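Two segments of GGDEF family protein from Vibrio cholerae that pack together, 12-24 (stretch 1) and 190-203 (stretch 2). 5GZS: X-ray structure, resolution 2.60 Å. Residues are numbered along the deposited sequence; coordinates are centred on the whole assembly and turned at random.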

# COMPACT_ATOMS: atom_id res chain seq x y z
N ALA A 12 -23.69 19.58 20.00
CA ALA A 12 -22.46 19.93 20.66
C ALA A 12 -21.92 21.22 20.06
O ALA A 12 -22.67 22.10 19.78
CB ALA A 12 -21.46 18.80 20.50
N ASP A 13 -20.61 21.33 19.92
CA ASP A 13 -19.97 22.52 19.40
C ASP A 13 -20.03 22.49 17.90
O ASP A 13 -19.15 21.99 17.26
CB ASP A 13 -18.52 22.56 19.83
CG ASP A 13 -17.88 23.86 19.57
OD1 ASP A 13 -18.56 24.86 19.58
OD2 ASP A 13 -16.68 23.91 19.38
N ASP A 14 -21.09 23.03 17.34
CA ASP A 14 -21.34 22.91 15.93
C ASP A 14 -20.86 24.15 15.24
O ASP A 14 -21.63 24.97 14.86
CB ASP A 14 -22.81 22.69 15.70
CG ASP A 14 -23.08 21.98 14.45
OD1 ASP A 14 -22.35 22.18 13.50
OD2 ASP A 14 -24.05 21.25 14.40
N VAL A 15 -19.56 24.27 15.11
CA VAL A 15 -18.98 25.48 14.69
C VAL A 15 -19.26 25.76 13.24
O VAL A 15 -19.39 26.87 12.84
CB VAL A 15 -17.49 25.50 15.04
CG1 VAL A 15 -16.86 24.20 14.70
CG2 VAL A 15 -16.77 26.62 14.36
N VAL A 16 -19.40 24.72 12.44
CA VAL A 16 -19.67 24.96 11.02
C VAL A 16 -21.12 25.38 10.79
O VAL A 16 -21.42 26.12 9.85
CB VAL A 16 -19.33 23.71 10.16
CG1 VAL A 16 -19.72 23.91 8.72
CG2 VAL A 16 -17.84 23.40 10.25
N THR A 17 -22.02 24.96 11.67
CA THR A 17 -23.43 25.33 11.51
C THR A 17 -23.61 26.79 11.89
O THR A 17 -24.35 27.54 11.24
CB THR A 17 -24.36 24.43 12.37
OG1 THR A 17 -24.22 23.07 11.96
CG2 THR A 17 -25.81 24.84 12.21
N ARG A 18 -22.92 27.19 12.95
CA ARG A 18 -22.86 28.58 13.37
C ARG A 18 -22.23 29.47 12.31
O ARG A 18 -22.83 30.49 11.92
CB ARG A 18 -22.08 28.69 14.67
CG ARG A 18 -22.92 28.41 15.85
CD ARG A 18 -22.17 27.65 16.87
NE ARG A 18 -20.81 28.12 17.10
CZ ARG A 18 -19.89 27.33 17.66
NH1 ARG A 18 -20.23 26.08 17.97
NH2 ARG A 18 -18.65 27.76 17.86
N VAL A 19 -21.04 29.10 11.82
CA VAL A 19 -20.34 29.96 10.85
C VAL A 19 -21.15 30.08 9.57
O VAL A 19 -21.35 31.17 9.05
CB VAL A 19 -18.92 29.43 10.53
CG1 VAL A 19 -18.37 30.09 9.29
CG2 VAL A 19 -17.99 29.60 11.74
N LEU A 20 -21.65 28.96 9.08
CA LEU A 20 -22.39 28.96 7.85
C LEU A 20 -23.72 29.72 7.99
O LEU A 20 -24.03 30.58 7.15
CB LEU A 20 -22.63 27.52 7.39
CG LEU A 20 -23.37 27.23 6.08
CD1 LEU A 20 -22.73 27.94 4.88
CD2 LEU A 20 -23.53 25.69 5.82
N PHE A 21 -24.49 29.45 9.04
CA PHE A 21 -25.82 30.05 9.12
C PHE A 21 -25.85 31.49 9.63
O PHE A 21 -26.73 32.23 9.25
CB PHE A 21 -26.75 29.19 9.96
CG PHE A 21 -27.47 28.17 9.14
CD1 PHE A 21 -26.83 26.99 8.76
CD2 PHE A 21 -28.77 28.40 8.69
CE1 PHE A 21 -27.47 26.07 7.97
CE2 PHE A 21 -29.43 27.48 7.91
CZ PHE A 21 -28.78 26.31 7.54
N ASP A 22 -24.89 31.88 10.47
CA ASP A 22 -24.62 33.29 10.70
C ASP A 22 -24.35 33.96 9.36
O ASP A 22 -24.84 35.05 9.10
CB ASP A 22 -23.41 33.51 11.62
CG ASP A 22 -23.60 32.98 13.03
OD1 ASP A 22 -24.75 32.60 13.40
OD2 ASP A 22 -22.57 32.97 13.78
N SER A 23 -23.54 33.34 8.51
CA SER A 23 -23.17 34.02 7.29
C SER A 23 -24.43 34.18 6.40
O SER A 23 -24.66 35.23 5.82
CB SER A 23 -22.05 33.27 6.57
OG SER A 23 -21.64 33.97 5.40
N ILE A 24 -25.26 33.14 6.37
CA ILE A 24 -26.49 33.14 5.60
C ILE A 24 -27.54 34.05 6.22
O ILE A 24 -28.25 34.75 5.51
CB ILE A 24 -27.07 31.72 5.51
CG1 ILE A 24 -26.18 30.83 4.64
CG2 ILE A 24 -28.49 31.77 4.99
CD1 ILE A 24 -26.26 29.34 5.03
N HIS A 190 -16.74 33.48 -2.00
CA HIS A 190 -16.49 34.10 -0.71
C HIS A 190 -16.71 33.10 0.41
O HIS A 190 -15.82 32.87 1.21
CB HIS A 190 -17.39 35.32 -0.48
CG HIS A 190 -17.11 36.03 0.80
ND1 HIS A 190 -17.90 35.89 1.92
CD2 HIS A 190 -16.08 36.84 1.16
CE1 HIS A 190 -17.39 36.62 2.90
NE2 HIS A 190 -16.29 37.20 2.47
N VAL A 191 -17.90 32.51 0.45
CA VAL A 191 -18.31 31.70 1.59
C VAL A 191 -17.48 30.43 1.67
O VAL A 191 -17.06 30.01 2.78
CB VAL A 191 -19.81 31.36 1.51
CG1 VAL A 191 -20.26 30.42 2.65
CG2 VAL A 191 -20.64 32.67 1.49
N GLN A 192 -17.24 29.83 0.51
CA GLN A 192 -16.34 28.69 0.41
C GLN A 192 -14.96 29.04 0.97
O GLN A 192 -14.43 28.28 1.77
CB GLN A 192 -16.23 28.21 -1.04
CG GLN A 192 -17.45 27.42 -1.51
CD GLN A 192 -17.69 26.15 -0.68
OE1 GLN A 192 -16.79 25.35 -0.47
NE2 GLN A 192 -18.92 25.98 -0.21
N ARG A 193 -14.40 30.18 0.60
CA ARG A 193 -13.08 30.53 1.12
C ARG A 193 -13.13 30.73 2.64
O ARG A 193 -12.17 30.44 3.39
CB ARG A 193 -12.56 31.79 0.44
CG ARG A 193 -11.29 32.29 1.08
CD ARG A 193 -10.52 33.24 0.19
NE ARG A 193 -9.49 33.88 0.99
CZ ARG A 193 -8.77 34.93 0.60
NH1 ARG A 193 -8.96 35.45 -0.60
NH2 ARG A 193 -7.86 35.45 1.43
N LEU A 194 -14.27 31.20 3.11
CA LEU A 194 -14.48 31.42 4.52
C LEU A 194 -14.60 30.11 5.30
O LEU A 194 -14.15 30.02 6.46
CB LEU A 194 -15.72 32.27 4.71
CG LEU A 194 -16.22 32.43 6.14
CD1 LEU A 194 -15.16 33.07 7.01
CD2 LEU A 194 -17.51 33.24 6.14
N LEU A 195 -15.21 29.10 4.68
CA LEU A 195 -15.43 27.82 5.35
C LEU A 195 -14.14 27.01 5.40
O LEU A 195 -13.88 26.30 6.38
CB LEU A 195 -16.52 27.01 4.64
CG LEU A 195 -17.94 27.55 4.83
CD1 LEU A 195 -18.94 26.80 3.94
CD2 LEU A 195 -18.31 27.41 6.29
N ARG A 196 -13.34 27.14 4.36
CA ARG A 196 -12.06 26.46 4.31
C ARG A 196 -11.18 26.95 5.42
O ARG A 196 -10.65 26.17 6.21
CB ARG A 196 -11.33 26.71 2.99
CG ARG A 196 -11.87 26.05 1.78
CD ARG A 196 -10.80 26.10 0.70
NE ARG A 196 -10.35 27.47 0.45
CZ ARG A 196 -10.83 28.25 -0.52
NH1 ARG A 196 -11.79 27.78 -1.32
NH2 ARG A 196 -10.36 29.48 -0.68
N GLU A 197 -10.99 28.25 5.48
CA GLU A 197 -9.97 28.76 6.35
C GLU A 197 -10.45 28.88 7.78
O GLU A 197 -9.69 28.55 8.70
CB GLU A 197 -9.46 30.10 5.85
CG GLU A 197 -9.09 30.11 4.41
CD GLU A 197 -8.78 31.49 3.94
OE1 GLU A 197 -8.73 32.39 4.81
OE2 GLU A 197 -8.61 31.68 2.73
N SER A 198 -11.67 29.34 8.01
CA SER A 198 -11.99 29.65 9.41
C SER A 198 -12.15 28.37 10.21
O SER A 198 -11.70 28.30 11.33
CB SER A 198 -13.23 30.57 9.55
OG SER A 198 -14.44 29.93 9.22
N ILE A 199 -12.74 27.35 9.60
CA ILE A 199 -12.91 26.08 10.27
C ILE A 199 -11.57 25.39 10.52
O ILE A 199 -11.34 24.82 11.60
CB ILE A 199 -13.81 25.12 9.48
CG1 ILE A 199 -15.16 25.76 9.22
CG2 ILE A 199 -13.99 23.82 10.25
CD1 ILE A 199 -15.76 26.42 10.45
N GLN A 200 -10.70 25.43 9.52
CA GLN A 200 -9.36 24.84 9.67
C GLN A 200 -8.62 25.52 10.83
O GLN A 200 -8.06 24.87 11.71
CB GLN A 200 -8.57 24.98 8.38
CG GLN A 200 -7.11 24.74 8.52
CD GLN A 200 -6.72 23.38 8.02
OE1 GLN A 200 -7.16 22.35 8.54
NE2 GLN A 200 -5.90 23.36 6.97
N LYS A 201 -8.66 26.85 10.83
CA LYS A 201 -8.06 27.67 11.86
C LYS A 201 -8.67 27.31 13.20
O LYS A 201 -7.98 27.23 14.22
CB LYS A 201 -8.27 29.17 11.52
CG LYS A 201 -7.79 30.17 12.58
CD LYS A 201 -6.34 29.89 12.99
CE LYS A 201 -5.70 31.05 13.76
NZ LYS A 201 -4.93 30.65 14.98
N TYR A 202 -9.98 27.08 13.19
CA TYR A 202 -10.71 26.88 14.42
C TYR A 202 -10.27 25.59 15.05
O TYR A 202 -9.91 25.59 16.21
CB TYR A 202 -12.21 26.89 14.18
CG TYR A 202 -13.04 26.64 15.42
CD1 TYR A 202 -13.32 25.35 15.85
CD2 TYR A 202 -13.56 27.70 16.15
CE1 TYR A 202 -14.09 25.11 16.98
CE2 TYR A 202 -14.34 27.47 17.29
CZ TYR A 202 -14.60 26.18 17.69
OH TYR A 202 -15.37 25.96 18.79
N GLN A 203 -10.25 24.49 14.29
CA GLN A 203 -9.93 23.20 14.90
C GLN A 203 -8.42 23.01 15.13
O GLN A 203 -8.01 22.36 16.08
CB GLN A 203 -10.53 22.03 14.09
CG GLN A 203 -10.11 21.87 12.63
CD GLN A 203 -8.77 21.14 12.46
OE1 GLN A 203 -8.58 20.02 12.93
NE2 GLN A 203 -7.84 21.81 11.81

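Helix 15-24 lies against helix 190-203 in a roughly antiparallel arrangement: the angle between their N-to-C directions is 150°, and the axes approach to 10.7 Å. The register of nearest CA atoms confirms the opposed direction, since Val16 CA to Ile199 CA (6.9 Å), Leu20 CA to Leu195 CA (7.5 Å) and Ser23 CA to Val191 CA (7.8 Å) ascend one sequence while descending the other. The contact buries 528 Å², both sides summed.

Tyr202 contributes the largest share, 77 Å². With chi1 at t, its ring reaches the start of stretch 1, where Val15 CG2 sits 3.7 Å from the ring centroid of Tyr202 and only 5° off the ring normal. That geometry defines a CH-pi contact over one face. At the end of the ring, Tyr202 OH donates to Asp13 OD2 at 2.5 Å, a short hydrogen bond to a charged acceptor and the only one across the stretches. The other carboxylate oxygen, Asp13 OD1, is held by a salt bridge from Arg18 NH1 at 2.6 Å (N-H...acceptor angle 157°), so the tyrosine and the arginine engage separate oxygens of one carboxylate.

Ile199, covering 60 Å², begins sideways at CA-to-CB, but its end comes nearer. Its CD1 lies 3.7 Å from Val16 CG2, 4.0 Å from Val15 CG2 and 4.1 Å from Val19 CG2, placing one methyl among three valines at van der Waals range.

Val19, at 59 Å², points toward the opposing helix. Its CG1 packs 4.0 Å from Leu195 CD2 and 3.9 Å from Ser198 OG. That hydroxyl donates to Leu194 O within its own helix (OG to O, 2.8 Å), so its polarity is satisfied beside the methyl. Further along, Leu20 CD1 meets Leu195 CD1 at 4.1 Å and Val191 CG1 at 4.2 Å, extending the apolar seam.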